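RNA silencing suppressor p19 (PDB 6BJV) suppresses RNA silencing in plants by binding short interfering RNAs as a homodimer that selects them by the length of their duplex. Local coordinates at residues R11-G16 with G24-P29; E61-G66 with G88-D93. All coordinates share one frame; numbering follows the deposited sequence.

How the interactions relate
Interaction 1 folds the loop after helix 7-16 back onto that helix. Interaction 2 joins strand 58-65 to the turn that leads into helix 92-99. Their centres lie about 13 Å apart, and Pro29 bridges them. Pro29 O sits 3.4 Å from Trp90 CB, and Pro29 CG packs 3.9 Å from Trp63 CB and equally far from Phe65 CE2. Both contacts lie close to the bound RNA. In interaction 1, Arg11 grips the backbone between two uridines. In interaction 2, Ser62 bonds a phosphate, while Glu61 and Trp63 of the same strand turn into the protein. Each contact thus shares a helix or strand with a residue that binds the RNA.

Interaction 1. Residues R11-G16 with G24-P29; sequences REQANG and GGITSP. With nucleotides of chain C.
Ile26 packs its CD1 methyl onto the backbone of helix 7-16 at Gln13 and Ala14. Ile26 CD1 lies 3.3 Å from Ala14 N and 3.5 Å from Ala14 CA. The methyl of Ala14 flanks it, with Ala14 CB 3.8 Å from Ile26 CD1. On the neighbouring residue, Gln13 CB comes to 3.7 Å from the same Ile26 CD1. CG1 of Ile26 is anti to the backbone N (chi1 -176°), and the second torsion is extended too, which carries CD1 straight out to the helix. Val68 and Phe70 of strand 68-75 also pack on the buried Ala14. This is the tight part of the contact. One methyl does the touching, and no hydrogen bond joins the two segments.

The other side is loose. Beyond CB, the Gln13 chain runs out extended and the residue is exposed.

Arg11 leaves the same helix in another direction and reaches the RNA. Its chain is extended from CG to NE. The guanidinium meets OP1 of U10 of chain C at its edge, in its plane. Arg11 NH2 gives the shortest and straightest of the three bonds to the two nucleotides, 2.7 Å to OP1 of U10 of chain C at 157°. Arg11 NH1 adds two weak bonds, 3.2 Å to OP1 of U10 of chain C and 3.3 Å to O3' of U9 of chain C, the oxygen that links the two nucleotides. C5' of U9 of chain C lies over one guanidinium face, offset toward the rim. Arg11 NH1 is also bonded to Lys67 O, which probably limits rotation of the group.

The chemistry divides the work of the helix. Apolar packing holds the returning loop. The charged group bonds to sugar-phosphate atoms, consistent with recognition of duplex length rather than sequence.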
loop_
_atom_site.group_PDB
_atom_site.type_symbol
_atom_site.label_atom_id
_atom_site.label_comp_id
_atom_site.label_asym_id
_atom_site.label_seq_id
_atom_site.Cartn_x
_atom_site.Cartn_y
_atom_site.Cartn_z
ATOM N N ARG A 11 -7.868 -20.833 -6.762
ATOM C CA ARG A 11 -7.676 -20.010 -5.573
ATOM C C ARG A 11 -7.514 -20.883 -4.339
ATOM O O ARG A 11 -6.700 -20.588 -3.455
ATOM C CB ARG A 11 -8.862 -19.059 -5.409
ATOM C CG ARG A 11 -8.990 -18.402 -4.035
ATOM C CD ARG A 11 -10.218 -17.508 -3.989
ATOM N NE ARG A 11 -10.401 -16.878 -2.686
ATOM C CZ ARG A 11 -9.772 -15.777 -2.288
ATOM N NH1 ARG A 11 -8.903 -15.174 -3.089
ATOM N NH2 ARG A 11 -10.010 -15.281 -1.082
ATOM N N GLU A 12 -8.285 -21.966 -4.266
ATOM C CA GLU A 12 -8.216 -22.866 -3.123
ATOM C C GLU A 12 -6.848 -23.530 -3.027
ATOM O O GLU A 12 -6.322 -23.730 -1.926
ATOM C CB GLU A 12 -9.324 -23.911 -3.242
ATOM C CG GLU A 12 -9.681 -24.589 -1.947
ATOM C CD GLU A 12 -10.839 -25.558 -2.095
ATOM O OE1 GLU A 12 -11.151 -25.947 -3.243
ATOM O OE2 GLU A 12 -11.442 -25.931 -1.065
ATOM N N GLN A 13 -6.250 -23.869 -4.172
ATOM C CA GLN A 13 -4.928 -24.486 -4.162
ATOM C C GLN A 13 -3.845 -23.467 -3.825
ATOM O O GLN A 13 -2.882 -23.789 -3.121
ATOM C CB GLN A 13 -4.649 -25.139 -5.517
ATOM C CG GLN A 13 -5.523 -26.353 -5.810
ATOM C CD GLN A 13 -5.344 -26.879 -7.224
ATOM O OE1 GLN A 13 -4.861 -26.169 -8.106
ATOM N NE2 GLN A 13 -5.734 -28.130 -7.443
ATOM N N ALA A 14 -3.987 -22.232 -4.314
ATOM C CA ALA A 14 -2.974 -21.215 -4.052
ATOM C C ALA A 14 -2.853 -20.930 -2.560
ATOM O O ALA A 14 -1.752 -20.688 -2.053
ATOM C CB ALA A 14 -3.306 -19.935 -4.817
ATOM N N ASN A 15 -3.976 -20.952 -1.840
ATOM C CA ASN A 15 -3.934 -20.732 -0.400
ATOM C C ASN A 15 -3.293 -21.911 0.319
ATOM O O ASN A 15 -2.603 -21.720 1.326
ATOM C CB ASN A 15 -5.346 -20.484 0.133
ATOM C CG ASN A 15 -5.348 -19.878 1.523
ATOM O OD1 ASN A 15 -4.526 -20.229 2.369
ATOM N ND2 ASN A 15 -6.274 -18.958 1.764
ATOM N N GLY A 16 -3.506 -23.129 -0.182
ATOM C CA GLY A 16 -2.850 -24.294 0.384
ATOM C C GLY A 16 -1.373 -24.373 0.068
ATOM O O GLY A 16 -0.643 -25.100 0.749
ATOM N N GLY A 24 0.557 -31.350 -5.692
ATOM C CA GLY A 24 0.096 -30.039 -6.132
ATOM C C GLY A 24 0.569 -29.667 -7.533
ATOM O O GLY A 24 -0.103 -29.984 -8.514
ATOM N N GLY A 25 1.707 -28.981 -7.624
ATOM C CA GLY A 25 2.232 -28.483 -8.874
ATOM C C GLY A 25 1.921 -27.025 -9.114
ATOM O O GLY A 25 2.421 -26.451 -10.089
ATOM N N ILE A 26 1.128 -26.410 -8.240
ATOM C CA ILE A 26 0.729 -25.020 -8.418
ATOM C C ILE A 26 1.961 -24.134 -8.291
ATOM O O ILE A 26 2.644 -24.134 -7.260
ATOM C CB ILE A 26 -0.359 -24.628 -7.408
ATOM C CG1 ILE A 26 -0.839 -23.202 -7.675
ATOM C CG2 ILE A 26 0.134 -24.772 -5.964
ATOM C CD1 ILE A 26 -2.153 -22.871 -7.005
ATOM N N THR A 27 2.254 -23.384 -9.348
ATOM C CA THR A 27 3.416 -22.508 -9.347
ATOM C C THR A 27 3.198 -21.360 -8.370
ATOM O O THR A 27 2.135 -20.733 -8.361
ATOM C CB THR A 27 3.671 -21.961 -10.749
ATOM O OG1 THR A 27 2.610 -21.070 -11.114
ATOM C CG2 THR A 27 3.760 -23.096 -11.769
ATOM N N SER A 28 4.206 -21.088 -7.547
ATOM C CA SER A 28 4.138 -19.992 -6.599
ATOM C C SER A 28 5.072 -18.861 -7.021
ATOM O O SER A 28 6.084 -19.102 -7.686
ATOM C CB SER A 28 4.521 -20.454 -5.187
ATOM O OG SER A 28 4.540 -19.362 -4.285
ATOM N N PRO A 29 4.757 -17.612 -6.661
ATOM C CA PRO A 29 5.695 -16.512 -6.924
ATOM C C PRO A 29 6.832 -16.416 -5.921
ATOM O O PRO A 29 7.818 -15.719 -6.197
ATOM C CB PRO A 29 4.800 -15.268 -6.852
ATOM C CG PRO A 29 3.706 -15.653 -5.916
ATOM C CD PRO A 29 3.471 -17.126 -6.129
ATOM P P U C 10 -8.942 -12.016 -0.910
ATOM O OP1 U C 10 -8.197 -13.274 -0.658
ATOM O OP2 U C 10 -10.184 -11.744 -0.144
ATOM O "O5'" U C 10 -7.947 -10.792 -0.697
ATOM C "C5'" U C 10 -6.762 -10.677 -1.470
ATOM C "C4'" U C 10 -6.195 -9.283 -1.405
ATOM O "O4'" U C 10 -7.128 -8.343 -2.000
ATOM C "C3'" U C 10 -5.955 -8.728 -0.009
ATOM O "O3'" U C 10 -4.751 -9.191 0.575
ATOM C "C2'" U C 10 -5.989 -7.226 -0.243
ATOM O "O2'" U C 10 -4.768 -6.763 -0.801
ATOM C "C1'" U C 10 -7.079 -7.113 -1.306
ATOM N N1 U C 10 -8.413 -6.845 -0.724
ATOM C C2 U C 10 -8.662 -5.572 -0.255
ATOM O O2 U C 10 -7.833 -4.679 -0.288
ATOM N N3 U C 10 -9.919 -5.387 0.260
ATOM C C4 U C 10 -10.927 -6.323 0.347
ATOM O O4 U C 10 -12.008 -5.997 0.839
ATOM C C5 U C 10 -10.594 -7.619 -0.164
ATOM C C6 U C 10 -9.376 -7.826 -0.671
ATOM P P U C 9 -14.243 -13.706 -4.698
ATOM O OP1 U C 9 -13.261 -14.806 -4.878
ATOM O OP2 U C 9 -15.356 -13.874 -3.729
ATOM O "O5'" U C 9 -13.451 -12.385 -4.300
ATOM C "C5'" U C 9 -12.336 -12.430 -3.427
ATOM C "C4'" U C 9 -11.183 -11.639 -3.986
ATOM O "O4'" U C 9 -11.685 -10.499 -4.732
ATOM C "C3'" U C 9 -10.241 -11.030 -2.962
ATOM O "O3'" U C 9 -9.287 -11.955 -2.477
ATOM C "C2'" U C 9 -9.636 -9.859 -3.724
ATOM O "O2'" U C 9 -8.611 -10.294 -4.606
ATOM C "C1'" U C 9 -10.829 -9.392 -4.555
ATOM N N1 U C 9 -11.596 -8.318 -3.887
ATOM C C2 U C 9 -11.004 -7.079 -3.757
ATOM O O2 U C 9 -9.879 -6.835 -4.157
ATOM N N3 U C 9 -11.784 -6.140 -3.131
ATOM C C4 U C 9 -13.062 -6.310 -2.642
ATOM O O4 U C 9 -13.632 -5.359 -2.106
ATOM C C5 U C 9 -13.606 -7.620 -2.820
ATOM C C6 U C 9 -12.869 -8.553 -3.424
#

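Interaction 2. Residues E61-G66 with G88-D93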
loop_
_atom_site.group_PDB
_atom_site.type_symbol
_atom_site.label_atom_id
_atom_site.label_comp_id
_atom_site.label_asym_id
_atom_site.label_seq_id
_atom_site.Cartn_x
_atom_site.Cartn_y
_atom_site.Cartn_z
ATOM N N GLU A 61 3.630 -11.353 4.122
ATOM C CA GLU A 61 3.505 -10.767 2.797
ATOM C C GLU A 61 2.654 -11.674 1.919
ATOM O O GLU A 61 2.565 -12.882 2.149
ATOM C CB GLU A 61 4.876 -10.532 2.143
ATOM C CG GLU A 61 5.711 -11.786 1.935
ATOM C CD GLU A 61 6.994 -11.510 1.170
ATOM O OE1 GLU A 61 7.203 -10.349 0.754
ATOM O OE2 GLU A 61 7.792 -12.453 0.981
ATOM N N SER A 62 2.027 -11.076 0.907
ATOM C CA SER A 62 1.118 -11.807 0.037
ATOM C C SER A 62 1.213 -11.266 -1.382
ATOM O O SER A 62 1.506 -10.088 -1.598
ATOM C CB SER A 62 -0.328 -11.710 0.539
ATOM O OG SER A 62 -0.805 -10.379 0.471
ATOM N N TRP A 63 0.963 -12.148 -2.347
ATOM C CA TRP A 63 0.866 -11.786 -3.754
ATOM C C TRP A 63 -0.486 -12.240 -4.281
ATOM O O TRP A 63 -0.839 -13.419 -4.159
ATOM C CB TRP A 63 1.987 -12.423 -4.579
ATOM C CG TRP A 63 3.184 -11.546 -4.767
ATOM C CD1 TRP A 63 4.388 -11.654 -4.133
ATOM C CD2 TRP A 63 3.295 -10.425 -5.652
ATOM N NE1 TRP A 63 5.242 -10.669 -4.570
ATOM C CE2 TRP A 63 4.595 -9.902 -5.503
ATOM C CE3 TRP A 63 2.421 -9.813 -6.556
ATOM C CZ2 TRP A 63 5.042 -8.797 -6.223
ATOM C CZ3 TRP A 63 2.868 -8.715 -7.270
ATOM C CH2 TRP A 63 4.165 -8.219 -7.099
ATOM N N GLY A 64 -1.237 -11.309 -4.861
ATOM C CA GLY A 64 -2.528 -11.631 -5.433
ATOM C C GLY A 64 -2.588 -11.363 -6.921
ATOM O O GLY A 64 -2.329 -10.242 -7.365
ATOM N N PHE A 65 -2.914 -12.390 -7.702
ATOM C CA PHE A 65 -3.162 -12.255 -9.135
ATOM C C PHE A 65 -4.633 -12.587 -9.348
ATOM O O PHE A 65 -5.008 -13.760 -9.445
ATOM C CB PHE A 65 -2.252 -13.169 -9.946
ATOM C CG PHE A 65 -0.817 -13.128 -9.518
ATOM C CD1 PHE A 65 -0.002 -12.066 -9.871
ATOM C CD2 PHE A 65 -0.280 -14.157 -8.763
ATOM C CE1 PHE A 65 1.320 -12.032 -9.474
ATOM C CE2 PHE A 65 1.037 -14.128 -8.366
ATOM C CZ PHE A 65 1.838 -13.066 -8.721
ATOM N N GLY A 66 -5.465 -11.553 -9.420
ATOM C CA GLY A 66 -6.894 -11.780 -9.338
ATOM C C GLY A 66 -7.244 -12.337 -7.973
ATOM O O GLY A 66 -6.758 -11.867 -6.938
ATOM N N GLY A 88 15.176 -12.075 -0.908
ATOM C CA GLY A 88 15.093 -13.148 -1.873
ATOM C C GLY A 88 13.808 -13.939 -1.823
ATOM O O GLY A 88 13.690 -14.958 -2.508
ATOM N N SER A 89 12.833 -13.496 -1.023
ATOM C CA SER A 89 11.555 -14.193 -0.947
ATOM C C SER A 89 10.902 -14.310 -2.316
ATOM O O SER A 89 10.221 -15.302 -2.598
ATOM C CB SER A 89 10.622 -13.466 0.018
ATOM O OG SER A 89 9.402 -14.169 0.174
ATOM N N TRP A 90 11.086 -13.306 -3.170
ATOM C CA TRP A 90 10.561 -13.335 -4.526
ATOM C C TRP A 90 11.322 -12.312 -5.353
ATOM O O TRP A 90 11.657 -11.234 -4.858
ATOM C CB TRP A 90 9.058 -13.032 -4.557
ATOM C CG TRP A 90 8.704 -11.716 -3.937
ATOM C CD1 TRP A 90 8.261 -11.506 -2.664
ATOM C CD2 TRP A 90 8.763 -10.427 -4.560
ATOM N NE1 TRP A 90 8.040 -10.166 -2.456
ATOM C CE2 TRP A 90 8.342 -9.482 -3.604
ATOM C CE3 TRP A 90 9.131 -9.981 -5.833
ATOM C CZ2 TRP A 90 8.278 -8.118 -3.881
ATOM C CZ3 TRP A 90 9.069 -8.625 -6.105
ATOM C CH2 TRP A 90 8.646 -7.711 -5.134
ATOM N N THR A 91 11.596 -12.661 -6.602
ATOM C CA THR A 91 12.246 -11.769 -7.546
ATOM C C THR A 91 11.255 -11.377 -8.638
ATOM O O THR A 91 10.095 -11.798 -8.639
ATOM C CB THR A 91 13.501 -12.424 -8.134
ATOM O OG1 THR A 91 14.046 -11.585 -9.161
ATOM C CG2 THR A 91 13.187 -13.794 -8.718
ATOM N N GLY A 92 11.721 -10.543 -9.567
ATOM C CA GLY A 92 10.855 -10.096 -10.646
ATOM C C GLY A 92 10.419 -11.230 -11.554
ATOM O O GLY A 92 9.281 -11.257 -12.028
ATOM N N ASP A 93 11.318 -12.182 -11.809
ATOM C CA ASP A 93 10.985 -13.295 -12.691
ATOM C C ASP A 93 10.029 -14.269 -12.014
ATOM O O ASP A 93 9.125 -14.810 -12.660
ATOM C CB ASP A 93 12.261 -14.014 -13.129
ATOM C CG ASP A 93 13.285 -13.069 -13.727
ATOM O OD1 ASP A 93 12.907 -11.938 -14.098
ATOM O OD2 ASP A 93 14.467 -13.460 -13.830
#
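Glu61 sends its carboxylate across to Ser89 and Trp90. Its CB points toward the 88-93 turn. CG stands between the backbone N and the carbonyl carbon (chi1 61°), and the chain is extended beyond it. Glu61 CD therefore arrives close to both partners, 3.7 Å from Ser89 OG and 4.0 Å from Trp90 NE1. The two oxygens then divide them. Glu61 OE2 accepts a bond from Ser89 OG at 2.5 Å, so short that the exact length is doubtful. Glu61 OE1 accepts a weak one from Trp90 NE1, at 3.3 Å. OE1 lies in the plane of the indole, at its edge, but the carboxylate is turned 43° from that ring. Tyr112 OH also bonds OE1, and Lys141 makes a long, weak ion pair with it.

Trp63 meets Trp90 on one face of the ring. The pair is T-shaped, with the edge of Trp63 directed at the face of Trp90 and the planes at 89°. Trp63 NE1 stands 3.4 Å above the Trp90 plane, offset toward the rim. Farther along, Trp63 CZ2 packs 3.9 Å from Trp90 CH2. Tyr112 meets both tryptophans, and Ile138 of helix 130-144 also packs on Trp90.

The contact fixes the turn before helix 92-99 against one face of the antiparallel sheet. Ser62, between Glu61 and Trp63, bonds an RNA phosphate.

All four touching residues are buried. The carboxylate would be costly to bury alone, but Ser89, Trp90 and Tyr112 probably offset the cost, and Lys141 may balance some of its charge. Trp90 is bonded at its edge and packed on one face, which probably restricts rotation of its ring.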